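Local coordinates for protein endo-1,4-beta-xylanase (Uncultured bacterium, PDB 7AX7) that removes acetyl groups from acetylated xylan with the help of a bound cobalt ion, as the carbohydrate esterase family 4 domain of a multidomain xylanase, at residues A[104-108]-A[109-113]. Numbering follows the deposited sequence.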
ATOM      1  N   ILE A 104       4.882   7.186  -8.089  1.00 12.20           N
ATOM      2  CA  ILE A 104       5.736   6.210  -8.749  1.00 15.42           C
ATOM      3  C   ILE A 104       6.798   6.972  -9.536  1.00 15.44           C
ATOM      4  O   ILE A 104       7.118   6.622 -10.677  1.00  9.44           O
ATOM      5  CB  ILE A 104       4.923   5.272  -9.661  1.00 12.97           C
ATOM      6  CG1 ILE A 104       3.638   4.816  -8.965  1.00 14.82           C
ATOM      7  CG2 ILE A 104       5.765   4.064 -10.061  1.00 13.21           C
ATOM      8  CD1 ILE A 104       3.868   3.900  -7.767  1.00 15.39           C
ATOM      9  N   ALA A 105       7.322   8.043  -8.949  1.00 13.96           N
ATOM     10  CA  ALA A 105       8.438   8.785  -9.523  1.00 12.56           C
ATOM     11  C   ALA A 105       9.714   8.318  -8.829  1.00 12.03           C
ATOM     12  O   ALA A 105       9.895   8.550  -7.628  1.00 11.48           O
ATOM     13  CB  ALA A 105       8.238  10.292  -9.367  1.00 13.48           C
ATOM     14  N   VAL A 106      10.596   7.663  -9.587  1.00  9.18           N
ATOM     15  CA  VAL A 106      11.821   7.087  -9.046  1.00 12.39           C
ATOM     16  C   VAL A 106      12.976   7.392  -9.991  1.00 16.73           C
ATOM     17  O   VAL A 106      12.814   7.341 -11.216  1.00 13.66           O
ATOM     18  CB  VAL A 106      11.690   5.563  -8.845  1.00 15.55           C
ATOM     19  CG1 VAL A 106      10.388   5.230  -8.136  1.00 11.28           C
ATOM     20  CG2 VAL A 106      11.752   4.869 -10.178  1.00 17.11           C
ATOM     21  N   ASN A 107      14.146   7.693  -9.416  1.00 11.66           N
ATOM     22  CA  ASN A 107      15.380   7.929 -10.166  1.00 14.12           C
ATOM     23  C   ASN A 107      16.538   7.216  -9.459  1.00 11.89           C
ATOM     24  O   ASN A 107      16.358   6.567  -8.423  1.00  8.92           O
ATOM     25  CB  ASN A 107      15.655   9.437 -10.330  1.00 13.01           C
ATOM     26  CG  ASN A 107      15.935  10.134  -9.007  1.00 11.91           C
ATOM     27  OD1 ASN A 107      15.866   9.517  -7.943  1.00 14.92           O
ATOM     28  ND2 ASN A 107      16.256  11.425  -9.066  1.00 11.26           N
ATOM     29  N   ASN A 108      17.747   7.349 -10.020  1.00 10.62           N
ATOM     30  CA  ASN A 108      18.910   6.673  -9.445  1.00 12.46           C
ATOM     31  C   ASN A 108      19.148   7.102  -8.001  1.00  9.74           C
ATOM     32  O   ASN A 108      19.479   6.276  -7.145  1.00  7.60           O
ATOM     33  CB  ASN A 108      20.175   6.956 -10.271  1.00 11.21           C
ATOM     34  CG  ASN A 108      20.131   6.354 -11.660  1.00 17.77           C
ATOM     35  OD1 ASN A 108      20.822   6.830 -12.560  1.00 22.24           O
ATOM     36  ND2 ASN A 108      19.321   5.316 -11.849  1.00 13.05           N
ATOM     37  N   THR A 109      19.028   8.401  -7.724  1.00  9.04           N
ATOM     38  CA  THR A 109      19.324   8.898  -6.384  1.00 10.40           C
ATOM     39  C   THR A 109      18.445   8.222  -5.334  1.00 10.08           C
ATOM     40  O   THR A 109      18.939   7.812  -4.278  1.00  9.00           O
ATOM     41  CB  THR A 109      19.170  10.420  -6.363  1.00 11.88           C
ATOM     42  OG1 THR A 109      20.058  10.979  -7.336  1.00 14.30           O
ATOM     43  CG2 THR A 109      19.509  11.006  -4.989  1.00  9.33           C
ATOM     44  N   MET A 110      17.150   8.047  -5.630  1.00  8.82           N
ATOM     45  CA  MET A 110      16.265   7.345  -4.701  1.00  7.87           C
ATOM     46  C   MET A 110      16.730   5.910  -4.467  1.00 11.64           C
ATOM     47  O   MET A 110      16.852   5.464  -3.319  1.00  9.39           O
ATOM     48  CB  MET A 110      14.825   7.370  -5.222  1.00  8.37           C
ATOM     49  CG  MET A 110      14.183   8.734  -5.110  1.00  7.01           C
ATOM     50  SD  MET A 110      12.653   8.883  -6.019  1.00 11.74           S
ATOM     51  CE  MET A 110      11.594   7.855  -4.991  1.00  8.27           C
ATOM     52  N   TYR A 111      16.981   5.164  -5.549  1.00  8.34           N
ATOM     53  CA  TYR A 111      17.414   3.779  -5.396  1.00  7.66           C
ATOM     54  C   TYR A 111      18.705   3.665  -4.584  1.00 10.72           C
ATOM     55  O   TYR A 111      18.883   2.694  -3.839  1.00  9.54           O
ATOM     56  CB  TYR A 111      17.610   3.130  -6.764  1.00  8.38           C
ATOM     57  CG  TYR A 111      16.352   2.593  -7.423  1.00  9.19           C
ATOM     58  CD1 TYR A 111      15.616   1.562  -6.845  1.00 13.07           C
ATOM     59  CD2 TYR A 111      15.937   3.084  -8.654  1.00 12.80           C
ATOM     60  CE1 TYR A 111      14.482   1.054  -7.465  1.00 12.24           C
ATOM     61  CE2 TYR A 111      14.812   2.583  -9.285  1.00 14.30           C
ATOM     62  CZ  TYR A 111      14.086   1.574  -8.687  1.00 11.49           C
ATOM     63  OH  TYR A 111      12.976   1.088  -9.331  1.00 11.69           O
ATOM     64  N   GLN A 112      19.616   4.634  -4.724  1.00  8.32           N
ATOM     65  CA  GLN A 112      20.878   4.607  -3.993  1.00  9.50           C
ATOM     66  C   GLN A 112      20.705   4.925  -2.511  1.00 13.30           C
ATOM     67  O   GLN A 112      21.596   4.609  -1.712  1.00 11.61           O
ATOM     68  CB  GLN A 112      21.869   5.611  -4.608  1.00 10.71           C
ATOM     69  CG  GLN A 112      22.288   5.313  -6.057  1.00  8.38           C
ATOM     70  CD  GLN A 112      22.955   6.504  -6.751  1.00 10.56           C
ATOM     71  OE1 GLN A 112      23.179   7.546  -6.141  1.00 11.42           O
ATOM     72  NE2 GLN A 112      23.270   6.347  -8.040  1.00  8.84           N
ATOM     73  N   ASN A 113      19.598   5.560  -2.125  1.00 11.23           N
ATOM     74  CA  ASN A 113      19.481   6.122  -0.787  1.00 11.12           C
ATOM     75  C   ASN A 113      18.243   5.649  -0.046  1.00 12.50           C
ATOM     76  O   ASN A 113      17.878   6.258   0.964  1.00 14.60           O
ATOM     77  CB  ASN A 113      19.502   7.651  -0.855  1.00 10.90           C
ATOM     78  CG  ASN A 113      20.898   8.185  -1.132  1.00 12.11           C
ATOM     79  OD1 ASN A 113      21.753   8.143  -0.258  1.00 13.41           O
ATOM     80  ND2 ASN A 113      21.143   8.646  -2.359  1.00  8.76           N
TER
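The phenol ring of Tyr111 reaches back along the chain and meets Val106 obliquely: CE2 of the ring lies 3.9 Å from CG2 of Val106, while CD2 passes 3.5 Å from the carbonyl O of Asn107. The ring also meets that of Phe118, which ties this turn to strand 118-123. The second flat group is the amide of Asn107, which lies beside the Thr109 side chain and points the same way, its OD1 3.8 Å from Thr109 CB. With CG turned between the backbone N and the carbonyl carbon (chi1 65°), OD1 swings forward over the first turn and accepts from Met110 N at 3.0 Å. The bond is nearly straight (165° at the hydrogen), although the donor sits 28° off the amide's carbonyl plane. Asn107 is thus the N-cap of helix 108-113, its side chain making the capping bond. The backbone O of Asn107 accepts from Tyr111 N, in the carbonyl plane, and Asn108 O takes Gln112 N at 2.9 Å, so regular i to i+4 bonding begins at the cap itself. Met110, bent at chi3, runs back alongside the loop and sets SD 3.2 Å from Ala105 O and 3.6 Å from Val106 CA; Ile77 and Met69 also touch its side chain. Near the far end, Asn113 ND2 returns to Thr109 O at 3.0 Å. Replacing Asn107 by alanine removes OD1, which is likely to leave Met110 N without its capping acceptor and let the first turn fray. Chemically, then, a neutral amide satisfies an amide N-H at the helix start, while thioether and phenol pack against the incoming loop.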